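Local coordinates for Lin1840 protein (Listeria innocua serovar 6a, PDB 4ZOC) that probably hydrolyses terminal, non-reducing beta-D-glucosyl residues to release beta-D-glucose, as a family 3 glycoside hydrolase involved in beta-1,2-glucan metabolism, at residues Q21-S26 with C306-L311; P27-G32 with M47-A52; V628-I633 with G638-Q643; E664-Q669 with K674-E679. The protein carries 2 engineered substitutions. All coordinates share one frame; numbering follows the deposited sequence.

The four contacts fall into two pairs at opposite sides of the chain. Contacts 1 and 2 belong to the TIM-barrel part, with centres about 12 Å apart, and they meet directly: H309 NE2 lies 3.1 Å from M47 O, a probable hydrogen bond, while L25 packs on both F30 and L49. Neither contact lines the sugar site; the side chain of M47 is about 11 Å from a bound beta-D-glucopyranose. Contacts 3 and 4 share one fibronectin type III-like sandwich, their centres about 6 Å apart, and E640 O is 2.8 Å from V666 N where two strands pair. Between contacts 1 and 3 the centres are about 54 Å apart.

Contact 1: residues Q21-S26 with C306-L311; sequences QCLQLS and CYIHEL
Y307 leans from the first turn of helix 306-316 against C22, and its side chain is the one to follow outward. Its CB leaves the helix toward the 21-26 segment, and CG lies anti to the carbonyl carbon, beside the backbone N (chi1 -75°), which brings the ring's CD2 edge against C22. On the ring, CD2 does the touching: it sits 3.8 Å from C22 CB and also 3.8 Å from C22 O, the carbonyl oxygen coming in at the ring edge, near its plane. The side chain also touches S293 and M294 of helix 286-295. At the tip, OH is hydrogen-bonded to V298 O, so the buried phenol is satisfied and the ring is tied at its far end.

One residue along, L23 and I308 add a second apolar touch. Here CD2 of L23 meets CD1 of I308 at 4.0 Å, the two side chains crossing at a slant. On its other flank I308 lays CG2 over the centre of the H309 ring, 3.9 Å above its plane. Every touching residue is buried, and C22 also rests on L325 and A328 of helix 322-338.

Strand 23-25 pairs through its backbone with strand 301-302, and the two carboxylate oxygens of E301 accept the backbone N-H groups of C306 and Y307 at the start of the helix. Helix 306-316 follows the eighth strand, 301-302, and packs where that strand pairs with the first, 23-25, closing the TIM barrel of the N-terminal domain of a family 3 glycoside hydrolase.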
loop_
_atom_site.group_PDB
_atom_site.type_symbol
_atom_site.label_atom_id
_atom_site.label_comp_id
_atom_site.label_asym_id
_atom_site.label_seq_id
_atom_site.Cartn_x
_atom_site.Cartn_y
_atom_site.Cartn_z
ATOM N N GLN A 21 34.127 15.506 -15.485
ATOM C CA GLN A 21 34.160 14.077 -15.755
ATOM C C GLN A 21 32.893 13.432 -15.135
ATOM O O GLN A 21 32.475 12.399 -15.598
ATOM C CB GLN A 21 35.463 13.394 -15.167
ATOM C CG GLN A 21 35.676 11.949 -15.560
ATOM C CD GLN A 21 35.765 11.642 -17.027
ATOM O OE1 GLN A 21 35.506 10.508 -17.429
ATOM N NE2 GLN A 21 36.263 12.589 -17.826
ATOM N N CYS A 22 32.321 14.036 -14.095
ATOM C CA CYS A 22 31.154 13.527 -13.395
ATOM C C CYS A 22 29.803 14.025 -13.940
ATOM O O CYS A 22 28.789 13.890 -13.245
ATOM C CB CYS A 22 31.239 13.851 -11.881
ATOM S SG CYS A 22 32.709 13.127 -11.110
ATOM N N LEU A 23 29.803 14.562 -15.171
ATOM C CA LEU A 23 28.632 15.044 -15.860
ATOM C C LEU A 23 28.325 14.214 -17.131
ATOM O O LEU A 23 29.208 13.908 -17.932
ATOM C CB LEU A 23 28.834 16.468 -16.237
ATOM C CG LEU A 23 27.726 17.100 -17.067
ATOM C CD1 LEU A 23 26.472 17.330 -16.276
ATOM C CD2 LEU A 23 28.264 18.368 -17.642
ATOM N N GLN A 24 27.061 13.867 -17.286
ATOM C CA GLN A 24 26.543 13.225 -18.494
ATOM C C GLN A 24 25.537 14.119 -19.203
ATOM O O GLN A 24 24.619 14.671 -18.570
ATOM C CB GLN A 24 25.897 11.857 -18.160
ATOM C CG GLN A 24 25.482 11.050 -19.353
ATOM C CD GLN A 24 24.849 9.778 -18.908
ATOM O OE1 GLN A 24 23.758 9.790 -18.262
ATOM N NE2 GLN A 24 25.515 8.657 -19.185
ATOM N N LEU A 25 25.721 14.229 -20.536
ATOM C CA LEU A 25 24.904 15.089 -21.394
ATOM C C LEU A 25 24.290 14.376 -22.571
ATOM O O LEU A 25 24.845 13.402 -23.045
ATOM C CB LEU A 25 25.715 16.287 -21.888
ATOM C CG LEU A 25 26.284 17.133 -20.816
ATOM C CD1 LEU A 25 27.147 18.178 -21.542
ATOM C CD2 LEU A 25 25.265 17.829 -19.966
ATOM N N SER A 26 23.159 14.915 -23.061
ATOM C CA SER A 26 22.551 14.445 -24.296
ATOM C C SER A 26 23.506 14.756 -25.462
ATOM O O SER A 26 24.306 15.709 -25.345
ATOM C CB SER A 26 21.256 15.178 -24.516
ATOM O OG SER A 26 20.278 14.719 -23.590
ATOM N N CYS A 306 24.181 20.283 -10.754
ATOM C CA CYS A 306 24.617 20.515 -9.443
ATOM C C CYS A 306 26.126 20.320 -9.294
ATOM O O CYS A 306 26.805 21.196 -8.753
ATOM C CB CYS A 306 23.892 19.597 -8.403
ATOM S SG CYS A 306 22.110 19.769 -8.502
ATOM N N TYR A 307 26.650 19.170 -9.732
ATOM C CA TYR A 307 28.084 18.939 -9.656
ATOM C C TYR A 307 28.870 19.994 -10.373
ATOM O O TYR A 307 29.789 20.642 -9.782
ATOM C CB TYR A 307 28.500 17.557 -10.161
ATOM C CG TYR A 307 28.189 16.363 -9.207
ATOM C CD1 TYR A 307 27.719 16.544 -7.887
ATOM C CD2 TYR A 307 28.353 15.057 -9.658
ATOM C CE1 TYR A 307 27.502 15.474 -7.063
ATOM C CE2 TYR A 307 28.152 13.981 -8.825
ATOM C CZ TYR A 307 27.670 14.189 -7.524
ATOM O OH TYR A 307 27.506 13.153 -6.674
ATOM N N ILE A 308 28.523 20.171 -11.644
ATOM C CA ILE A 308 29.298 21.071 -12.505
ATOM C C ILE A 308 29.411 22.503 -11.930
ATOM O O ILE A 308 30.491 23.098 -11.925
ATOM C CB ILE A 308 28.805 20.921 -13.956
ATOM C CG1 ILE A 308 29.897 21.360 -14.932
ATOM C CG2 ILE A 308 27.526 21.662 -14.232
ATOM C CD1 ILE A 308 30.871 20.263 -15.281
ATOM N N HIS A 309 28.311 23.031 -11.398
ATOM C CA HIS A 309 28.291 24.400 -10.893
ATOM C C HIS A 309 28.711 24.546 -9.419
ATOM O O HIS A 309 29.192 25.624 -9.032
ATOM C CB HIS A 309 26.933 25.053 -11.167
ATOM C CG HIS A 309 26.647 25.261 -12.621
ATOM N ND1 HIS A 309 27.622 25.596 -13.534
ATOM C CD2 HIS A 309 25.495 25.151 -13.330
ATOM C CE1 HIS A 309 27.089 25.657 -14.748
ATOM N NE2 HIS A 309 25.797 25.403 -14.648
ATOM N N GLU A 310 28.625 23.494 -8.623
ATOM C CA GLU A 310 28.858 23.611 -7.140
ATOM C C GLU A 310 30.060 22.882 -6.499
ATOM O O GLU A 310 30.509 23.258 -5.366
ATOM C CB GLU A 310 27.609 23.157 -6.340
ATOM C CG GLU A 310 26.346 23.830 -6.799
ATOM C CD GLU A 310 26.216 25.267 -6.376
ATOM O OE1 GLU A 310 27.038 25.786 -5.572
ATOM O OE2 GLU A 310 25.229 25.904 -6.828
ATOM N N LEU A 311 30.593 21.849 -7.153
ATOM C CA LEU A 311 31.671 21.028 -6.535
ATOM C C LEU A 311 32.895 21.867 -6.291
ATOM O O LEU A 311 33.549 21.689 -5.272
ATOM C CB LEU A 311 32.033 19.819 -7.380
ATOM C CG LEU A 311 31.057 18.629 -7.350
ATOM C CD1 LEU A 311 31.658 17.472 -8.095
ATOM C CD2 LEU A 311 30.782 18.165 -5.936
#

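Contact 2: residues P27-G32 with M47-A52; sequences PFLFKG and MKLTDA
L29 turns its CG beside the backbone N and anti to the carbonyl carbon (chi1 -56°), which sends CD1 out of the short 3-10 turn 27-29 toward M47. M47, with CG beside its backbone N (chi1 -62°) and chi2 straight, puts SD against L29; the bend at chi3 turns the terminal CE only. L29 CD1 sits 4.1 Å from M47 SD, the two side chains crossing at about a right angle. The same methyl is 4.4 Å from L49 CD1, so one leucine branch serves both partners, and all three residues are buried.

The backbone puts M47 and L49 next to each other on this surface. K48, between them, takes a positive phi in a Schellman motif that ends helix 37-47, and its own side chain leaves for solvent. T50 then stands at the N-cap of helix 51-54, its hydroxyl capping a backbone N in the first turn, while H53 ND1 accepts from T50 N. Opposite, F30 N closes the 3-10 turn on P27 O at 3.0 Å, and F28 O is held by T40 OG1.

In the fold, this is where the loop after strand 23-25 meets the end of helix 37-47. L29 also touches L43 of that helix and M303, L49 touches L44, and P27 and F30 face the other way, onto V60 of strand 59-61 and I72 of helix 66-79.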
loop_
_atom_site.group_PDB
_atom_site.type_symbol
_atom_site.label_atom_id
_atom_site.label_comp_id
_atom_site.label_asym_id
_atom_site.label_seq_id
_atom_site.Cartn_x
_atom_site.Cartn_y
_atom_site.Cartn_z
ATOM N N PRO A 27 23.427 14.009 -26.574
ATOM C CA PRO A 27 24.489 14.149 -27.585
ATOM C C PRO A 27 24.569 15.531 -28.260
ATOM O O PRO A 27 25.665 15.993 -28.706
ATOM C CB PRO A 27 24.140 13.099 -28.619
ATOM C CG PRO A 27 22.646 12.807 -28.410
ATOM C CD PRO A 27 22.524 12.899 -26.897
ATOM N N PHE A 28 23.418 16.164 -28.394
ATOM C CA PHE A 28 23.357 17.434 -29.164
ATOM C C PHE A 28 23.875 18.631 -28.370
ATOM O O PHE A 28 23.904 19.758 -28.877
ATOM C CB PHE A 28 21.921 17.703 -29.679
ATOM C CG PHE A 28 20.867 17.547 -28.658
ATOM C CD1 PHE A 28 20.572 18.593 -27.829
ATOM C CD2 PHE A 28 20.126 16.360 -28.561
ATOM C CE1 PHE A 28 19.574 18.450 -26.867
ATOM C CE2 PHE A 28 19.140 16.220 -27.576
ATOM C CZ PHE A 28 18.879 17.266 -26.760
ATOM N N LEU A 29 24.308 18.386 -27.138
ATOM C CA LEU A 29 25.089 19.369 -26.354
ATOM C C LEU A 29 26.597 19.339 -26.673
ATOM O O LEU A 29 27.347 20.148 -26.178
ATOM C CB LEU A 29 24.855 19.235 -24.854
ATOM C CG LEU A 29 23.377 19.362 -24.520
ATOM C CD1 LEU A 29 23.007 18.928 -23.132
ATOM C CD2 LEU A 29 22.923 20.799 -24.737
ATOM N N PHE A 30 27.015 18.463 -27.554
ATOM C CA PHE A 30 28.401 18.349 -27.885
ATOM C C PHE A 30 28.606 18.841 -29.309
ATOM O O PHE A 30 27.819 18.576 -30.196
ATOM C CB PHE A 30 28.889 16.895 -27.773
ATOM C CG PHE A 30 28.905 16.349 -26.396
ATOM C CD1 PHE A 30 27.788 15.760 -25.882
ATOM C CD2 PHE A 30 30.047 16.379 -25.621
ATOM C CE1 PHE A 30 27.820 15.203 -24.584
ATOM C CE2 PHE A 30 30.073 15.847 -24.331
ATOM C CZ PHE A 30 28.952 15.242 -23.828
ATOM N N LYS A 31 29.733 19.475 -29.548
ATOM C CA LYS A 31 30.175 19.682 -30.884
ATOM C C LYS A 31 30.314 18.331 -31.639
ATOM O O LYS A 31 30.734 17.267 -31.075
ATOM C CB LYS A 31 31.536 20.386 -30.829
ATOM C CG LYS A 31 32.184 20.630 -32.180
ATOM C CD LYS A 31 33.502 21.366 -31.922
ATOM C CE LYS A 31 34.359 21.445 -33.172
ATOM N NZ LYS A 31 33.660 22.298 -34.153
ATOM N N GLY A 32 29.983 18.356 -32.929
ATOM C CA GLY A 32 30.208 17.155 -33.749
ATOM C C GLY A 32 29.003 16.211 -33.816
ATOM O O GLY A 32 29.020 15.196 -34.543
ATOM N N MET A 47 21.084 25.541 -19.336
ATOM C CA MET A 47 21.922 24.754 -18.354
ATOM C C MET A 47 23.177 25.502 -17.912
ATOM O O MET A 47 23.906 25.031 -17.059
ATOM C CB MET A 47 22.303 23.423 -18.980
ATOM C CG MET A 47 21.047 22.576 -19.303
ATOM S SD MET A 47 21.443 20.948 -19.890
ATOM C CE MET A 47 22.073 20.100 -18.459
ATOM N N LYS A 48 23.447 26.623 -18.583
ATOM C CA LYS A 48 24.620 27.472 -18.359
ATOM C C LYS A 48 25.918 26.696 -18.575
ATOM O O LYS A 48 26.911 26.842 -17.810
ATOM C CB LYS A 48 24.521 28.152 -16.975
ATOM C CG LYS A 48 23.251 29.057 -16.923
ATOM C CD LYS A 48 22.794 29.496 -15.546
ATOM C CE LYS A 48 23.876 30.204 -14.738
ATOM N NZ LYS A 48 24.511 29.360 -13.665
ATOM N N LEU A 49 25.916 25.883 -19.638
ATOM C CA LEU A 49 27.089 25.059 -19.966
ATOM C C LEU A 49 27.924 25.834 -20.956
ATOM O O LEU A 49 27.356 26.435 -21.886
ATOM C CB LEU A 49 26.718 23.705 -20.583
ATOM C CG LEU A 49 25.958 22.740 -19.655
ATOM C CD1 LEU A 49 25.253 21.670 -20.483
ATOM C CD2 LEU A 49 26.980 22.209 -18.696
ATOM N N THR A 50 29.245 25.771 -20.769
ATOM C CA THR A 50 30.223 26.364 -21.660
ATOM C C THR A 50 31.056 25.299 -22.348
ATOM O O THR A 50 30.992 24.106 -22.024
ATOM C CB THR A 50 31.188 27.158 -20.789
ATOM O OG1 THR A 50 31.867 26.248 -19.917
ATOM C CG2 THR A 50 30.441 28.216 -19.964
ATOM N N ASP A 51 31.946 25.720 -23.237
ATOM C CA ASP A 51 32.823 24.771 -23.867
ATOM C C ASP A 51 33.717 24.058 -22.896
ATOM O O ASP A 51 34.110 22.889 -23.078
ATOM C CB ASP A 51 33.701 25.478 -24.907
ATOM C CG ASP A 51 32.959 25.781 -26.157
ATOM O OD1 ASP A 51 31.932 25.145 -26.406
ATOM O OD2 ASP A 51 33.420 26.644 -26.940
ATOM N N ALA A 52 34.144 24.786 -21.893
ATOM C CA ALA A 52 34.973 24.177 -20.905
ATOM C C ALA A 52 34.241 22.997 -20.207
ATOM O O ALA A 52 34.869 22.022 -19.787
ATOM C CB ALA A 52 35.451 25.224 -19.898
#

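Contact 3: residues V628-I633 with G638-Q643; sequences VTIKNI and GKEVIQ
I630 pushes its branches into the tip of I642, the pair reaching toward each other between the two sheets of the fibronectin type III-like sandwich. CD1 of I642 lies 3.8 Å from I630 CG2, and V628 CG1 approaches the same methyl at 4.2 Å. Strand 624-632 belongs to the three-stranded sheet, and strand 638-648, which follows it in the chain after a short turn, to the facing one. The axes of 628-632 and 638-643 approach to 8.9 Å at 149°, and side chains fill the gap. L609 and F678 add to the apolar surroundings of I642, and F678 also touches V628.

Toward the turn, I630 CD1 comes to rest across the aliphatic part of E640, 3.7 Å from both CB and CG. N632 ND2 lies near G638 N at 3.7 Å, but its bonds go to I636 O and L668 O, while OD1 takes S634 OG.

E640 shows only its methylenes to I630. The chain bends at chi2 (56°) and carries the carboxylate away, to a salt bridge with K549. The same OE2 also accepts its own neighbour's amide, V641 N, at 2.8 Å through its anti lone pair, with an N-H...O angle of 145°.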
loop_
_atom_site.group_PDB
_atom_site.type_symbol
_atom_site.label_atom_id
_atom_site.label_comp_id
_atom_site.label_asym_id
_atom_site.label_seq_id
_atom_site.Cartn_x
_atom_site.Cartn_y
_atom_site.Cartn_z
ATOM N N VAL A 628 12.527 -34.536 -10.382
ATOM C CA VAL A 628 11.181 -34.497 -10.911
ATOM C C VAL A 628 11.163 -35.135 -12.287
ATOM O O VAL A 628 11.912 -34.759 -13.151
ATOM C CB VAL A 628 10.591 -33.065 -11.008
ATOM C CG1 VAL A 628 9.142 -33.102 -11.468
ATOM C CG2 VAL A 628 10.685 -32.326 -9.663
ATOM N N THR A 629 10.257 -36.081 -12.467
ATOM C CA THR A 629 10.043 -36.724 -13.774
ATOM C C THR A 629 8.782 -36.180 -14.390
ATOM O O THR A 629 7.696 -36.172 -13.786
ATOM C CB THR A 629 9.883 -38.239 -13.584
ATOM O OG1 THR A 629 11.084 -38.717 -12.985
ATOM C CG2 THR A 629 9.724 -38.938 -14.889
ATOM N N ILE A 630 8.935 -35.705 -15.608
ATOM C CA ILE A 630 7.806 -35.097 -16.316
ATOM C C ILE A 630 7.579 -35.826 -17.624
ATOM O O ILE A 630 8.526 -36.165 -18.313
ATOM C CB ILE A 630 7.994 -33.581 -16.516
ATOM C CG1 ILE A 630 6.765 -33.000 -17.231
ATOM C CG2 ILE A 630 9.292 -33.254 -17.245
ATOM C CD1 ILE A 630 6.671 -31.469 -17.077
ATOM N N LYS A 631 6.308 -36.076 -17.934
ATOM C CA LYS A 631 5.871 -36.729 -19.163
ATOM C C LYS A 631 4.795 -35.911 -19.865
ATOM O O LYS A 631 3.890 -35.424 -19.236
ATOM C CB LYS A 631 5.313 -38.125 -18.855
ATOM C CG LYS A 631 5.195 -38.959 -20.132
ATOM C CD LYS A 631 4.685 -40.367 -19.924
ATOM C CE LYS A 631 4.424 -40.962 -21.296
ATOM N NZ LYS A 631 4.079 -42.376 -21.121
ATOM N N ASN A 632 4.940 -35.749 -21.170
ATOM C CA ASN A 632 3.901 -35.253 -22.036
ATOM C C ASN A 632 2.989 -36.386 -22.512
ATOM O O ASN A 632 3.411 -37.222 -23.286
ATOM C CB ASN A 632 4.539 -34.560 -23.236
ATOM C CG ASN A 632 3.533 -33.943 -24.217
ATOM O OD1 ASN A 632 2.317 -34.175 -24.196
ATOM N ND2 ASN A 632 4.083 -33.154 -25.168
ATOM N N ILE A 633 1.781 -36.427 -21.943
ATOM C CA ILE A 633 0.837 -37.484 -22.114
ATOM C C ILE A 633 -0.167 -37.184 -23.221
ATOM O O ILE A 633 -1.185 -37.863 -23.357
ATOM C CB ILE A 633 0.137 -37.832 -20.787
ATOM C CG1 ILE A 633 -0.646 -36.638 -20.205
ATOM C CG2 ILE A 633 1.172 -38.351 -19.728
ATOM C CD1 ILE A 633 -1.624 -37.003 -19.075
ATOM N N GLY A 638 5.139 -29.855 -26.504
ATOM C CA GLY A 638 4.986 -28.614 -25.783
ATOM C C GLY A 638 5.970 -28.495 -24.698
ATOM O O GLY A 638 6.736 -29.441 -24.436
ATOM N N LYS A 639 5.995 -27.311 -24.093
ATOM C CA LYS A 639 6.825 -27.012 -22.962
ATOM C C LYS A 639 6.002 -26.739 -21.690
ATOM O O LYS A 639 4.949 -26.110 -21.709
ATOM C CB LYS A 639 7.686 -25.767 -23.285
ATOM C CG LYS A 639 8.725 -26.023 -24.356
ATOM C CD LYS A 639 9.212 -24.752 -24.979
ATOM C CE LYS A 639 10.101 -25.050 -26.161
ATOM N NZ LYS A 639 10.688 -23.748 -26.497
ATOM N N GLU A 640 6.507 -27.214 -20.568
ATOM C CA GLU A 640 5.892 -27.004 -19.283
ATOM C C GLU A 640 6.949 -26.362 -18.387
ATOM O O GLU A 640 8.168 -26.608 -18.530
ATOM C CB GLU A 640 5.469 -28.368 -18.674
ATOM C CG GLU A 640 4.777 -28.294 -17.308
ATOM C CD GLU A 640 3.530 -27.406 -17.311
ATOM O OE1 GLU A 640 2.367 -27.872 -17.382
ATOM O OE2 GLU A 640 3.731 -26.166 -17.258
ATOM N N VAL A 641 6.506 -25.544 -17.442
ATOM C CA VAL A 641 7.423 -24.885 -16.458
ATOM C C VAL A 641 7.230 -25.564 -15.140
ATOM O O VAL A 641 6.243 -25.315 -14.429
ATOM C CB VAL A 641 7.227 -23.327 -16.370
ATOM C CG1 VAL A 641 8.201 -22.697 -15.353
ATOM C CG2 VAL A 641 7.438 -22.722 -17.710
ATOM N N ILE A 642 8.217 -26.416 -14.786
ATOM C CA ILE A 642 8.225 -27.059 -13.449
ATOM C C ILE A 642 8.696 -25.984 -12.463
ATOM O O ILE A 642 9.698 -25.321 -12.724
ATOM C CB ILE A 642 9.158 -28.252 -13.372
ATOM C CG1 ILE A 642 8.753 -29.295 -14.435
ATOM C CG2 ILE A 642 9.234 -28.749 -11.953
ATOM C CD1 ILE A 642 9.736 -30.456 -14.684
ATOM N N GLN A 643 7.936 -25.791 -11.388
ATOM C CA GLN A 643 8.206 -24.807 -10.325
ATOM C C GLN A 643 8.359 -25.508 -8.994
ATOM O O GLN A 643 7.532 -26.366 -8.664
ATOM C CB GLN A 643 7.068 -23.773 -10.236
ATOM C CG GLN A 643 6.866 -23.056 -11.565
ATOM C CD GLN A 643 5.510 -22.506 -11.790
ATOM O OE1 GLN A 643 4.906 -21.886 -10.919
ATOM N NE2 GLN A 643 5.034 -22.675 -12.977
#

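Contact 4: residues E664-Q669 with K674-E679; sequences EKVALQ and KTVTFE
L668 and K674 slide past each other in opposite directions, and this is a tightly packed part of the contact: L668 CD2 lies 3.4 Å from K674 CG, closer than usual for two carbons. V666 CG1 runs along the same lysine chain at its CD, 3.8 Å away. Deeper in, the packing relaxes to ordinary spacing, V666 CG2 and V676 CG2 meeting tip to tip at 4.1 Å. At the other end of the strands E664 CB stands 3.8 Å from F678 CE1, at an oblique approach to the ring.

Strand 659-668 and strand 673-680 lie in the two facing sheets of a fibronectin type III-like sandwich, each outermost in its own sheet within the chain; the axes of 664-668 and 674-679 approach to 9.1 Å and run nearly antiparallel (167°). Within its own sheet each strand is paired by backbone: E664, V666 and L668 with I642, E640 and G638, K674 and V676 with I630 and V628.

The solvent side is more polar. The K674 chain stays extended beyond CG and reaches over the gap between the sheets, where NZ donates to A667 O at 2.8 Å, the nitrogen tilted 16° from the carbonyl plane and the C=O...N angle 152°. A water accepts from A667 N at 2.8 Å and, weakly, from the same NZ, so both backbone polar atoms of A667 have a partner on this edge. Farther along, E664, extended beyond CG, sets both carboxylate oxygens, OE1 and OE2, 3.2 Å from V676 CG1, a packing contact and not a hydrogen bond.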
loop_
_atom_site.group_PDB
_atom_site.type_symbol
_atom_site.label_atom_id
_atom_site.label_comp_id
_atom_site.label_asym_id
_atom_site.label_seq_id
_atom_site.Cartn_x
_atom_site.Cartn_y
_atom_site.Cartn_z
ATOM N N GLU A 664 12.377 -24.692 -14.030
ATOM C CA GLU A 664 12.978 -25.110 -15.300
ATOM C C GLU A 664 11.853 -25.368 -16.288
ATOM O O GLU A 664 10.818 -26.015 -15.995
ATOM C CB GLU A 664 13.812 -26.431 -15.193
ATOM C CG GLU A 664 14.469 -26.774 -16.509
ATOM C CD GLU A 664 15.410 -27.957 -16.504
ATOM O OE1 GLU A 664 15.987 -28.293 -15.445
ATOM O OE2 GLU A 664 15.595 -28.557 -17.599
ATOM N N LYS A 665 12.017 -24.820 -17.445
ATOM C CA LYS A 665 11.089 -25.018 -18.535
ATOM C C LYS A 665 11.550 -26.217 -19.374
ATOM O O LYS A 665 12.698 -26.274 -19.808
ATOM C CB LYS A 665 10.997 -23.767 -19.406
ATOM C CG LYS A 665 9.916 -23.816 -20.434
ATOM C CD LYS A 665 9.816 -22.404 -21.019
ATOM C CE LYS A 665 8.461 -22.048 -21.391
ATOM N NZ LYS A 665 8.417 -20.673 -21.952
ATOM N N VAL A 666 10.654 -27.172 -19.563
ATOM C CA VAL A 666 11.070 -28.484 -20.109
ATOM C C VAL A 666 10.288 -28.724 -21.380
ATOM O O VAL A 666 9.104 -28.656 -21.374
ATOM C CB VAL A 666 10.842 -29.641 -19.094
ATOM C CG1 VAL A 666 11.411 -30.939 -19.611
ATOM C CG2 VAL A 666 11.504 -29.374 -17.742
ATOM N N ALA A 667 10.996 -28.944 -22.483
ATOM C CA ALA A 667 10.421 -29.238 -23.785
ATOM C C ALA A 667 10.271 -30.769 -23.998
ATOM O O ALA A 667 11.193 -31.548 -23.688
ATOM C CB ALA A 667 11.325 -28.671 -24.850
ATOM N N LEU A 668 9.089 -31.186 -24.414
ATOM C CA LEU A 668 8.791 -32.603 -24.529
ATOM C C LEU A 668 7.968 -32.871 -25.758
ATOM O O LEU A 668 6.916 -32.262 -25.939
ATOM C CB LEU A 668 7.976 -33.075 -23.330
ATOM C CG LEU A 668 8.675 -32.982 -21.997
ATOM C CD1 LEU A 668 7.658 -33.032 -20.896
ATOM C CD2 LEU A 668 9.746 -34.047 -21.776
ATOM N N GLN A 669 8.419 -33.810 -26.581
ATOM C CA GLN A 669 7.596 -34.270 -27.669
ATOM C C GLN A 669 6.421 -35.029 -27.125
ATOM O O GLN A 669 6.377 -35.414 -25.943
ATOM C CB GLN A 669 8.444 -35.153 -28.587
ATOM C CG GLN A 669 9.518 -34.375 -29.310
ATOM C CD GLN A 669 8.936 -33.419 -30.348
ATOM O OE1 GLN A 669 8.216 -33.838 -31.231
ATOM N NE2 GLN A 669 9.230 -32.124 -30.215
ATOM N N LYS A 674 11.107 -36.848 -19.366
ATOM C CA LYS A 674 12.391 -36.337 -18.936
ATOM C C LYS A 674 12.459 -36.223 -17.439
ATOM O O LYS A 674 11.457 -36.114 -16.792
ATOM C CB LYS A 674 12.698 -34.990 -19.540
ATOM C CG LYS A 674 12.978 -35.003 -21.043
ATOM C CD LYS A 674 13.339 -33.587 -21.503
ATOM C CE LYS A 674 13.717 -33.598 -22.952
ATOM N NZ LYS A 674 13.876 -32.223 -23.474
ATOM N N THR A 675 13.670 -36.254 -16.899
ATOM C CA THR A 675 13.898 -36.119 -15.466
ATOM C C THR A 675 14.774 -34.893 -15.251
ATOM O O THR A 675 15.796 -34.725 -15.954
ATOM C CB THR A 675 14.549 -37.387 -14.897
ATOM O OG1 THR A 675 13.600 -38.448 -15.022
ATOM C CG2 THR A 675 14.859 -37.233 -13.464
ATOM N N VAL A 676 14.370 -34.012 -14.325
ATOM C CA VAL A 676 15.169 -32.803 -14.077
ATOM C C VAL A 676 15.399 -32.785 -12.607
ATOM O O VAL A 676 14.599 -33.322 -11.810
ATOM C CB VAL A 676 14.561 -31.456 -14.633
ATOM C CG1 VAL A 676 14.903 -31.236 -16.090
ATOM C CG2 VAL A 676 13.078 -31.390 -14.496
ATOM N N THR A 677 16.525 -32.238 -12.228
ATOM C CA THR A 677 16.884 -32.226 -10.815
ATOM C C THR A 677 17.114 -30.814 -10.391
ATOM O O THR A 677 17.605 -29.998 -11.153
ATOM C CB THR A 677 18.134 -33.080 -10.498
ATOM O OG1 THR A 677 19.223 -32.602 -11.307
ATOM C CG2 THR A 677 17.882 -34.474 -10.838
ATOM N N PHE A 678 16.708 -30.492 -9.183
ATOM C CA PHE A 678 16.944 -29.125 -8.650
ATOM C C PHE A 678 17.715 -29.239 -7.346
ATOM O O PHE A 678 17.487 -30.148 -6.599
ATOM C CB PHE A 678 15.617 -28.404 -8.370
ATOM C CG PHE A 678 14.698 -28.288 -9.525
ATOM C CD1 PHE A 678 14.860 -27.273 -10.465
ATOM C CD2 PHE A 678 13.673 -29.188 -9.702
ATOM C CE1 PHE A 678 13.974 -27.169 -11.503
ATOM C CE2 PHE A 678 12.787 -29.079 -10.732
ATOM C CZ PHE A 678 12.946 -28.073 -11.642
ATOM N N GLU A 679 18.626 -28.329 -7.058
ATOM C CA GLU A 679 19.298 -28.264 -5.735
ATOM C C GLU A 679 18.772 -27.048 -5.002
ATOM O O GLU A 679 18.928 -25.910 -5.465
ATOM C CB GLU A 679 20.819 -28.150 -5.905
ATOM C CG GLU A 679 21.557 -28.141 -4.564
ATOM C CD GLU A 679 23.035 -27.995 -4.662
ATOM O OE1 GLU A 679 23.662 -28.099 -3.615
ATOM O OE2 GLU A 679 23.577 -27.769 -5.762
HETATM O O HOH W 1 13.794 -29.178 -22.362
#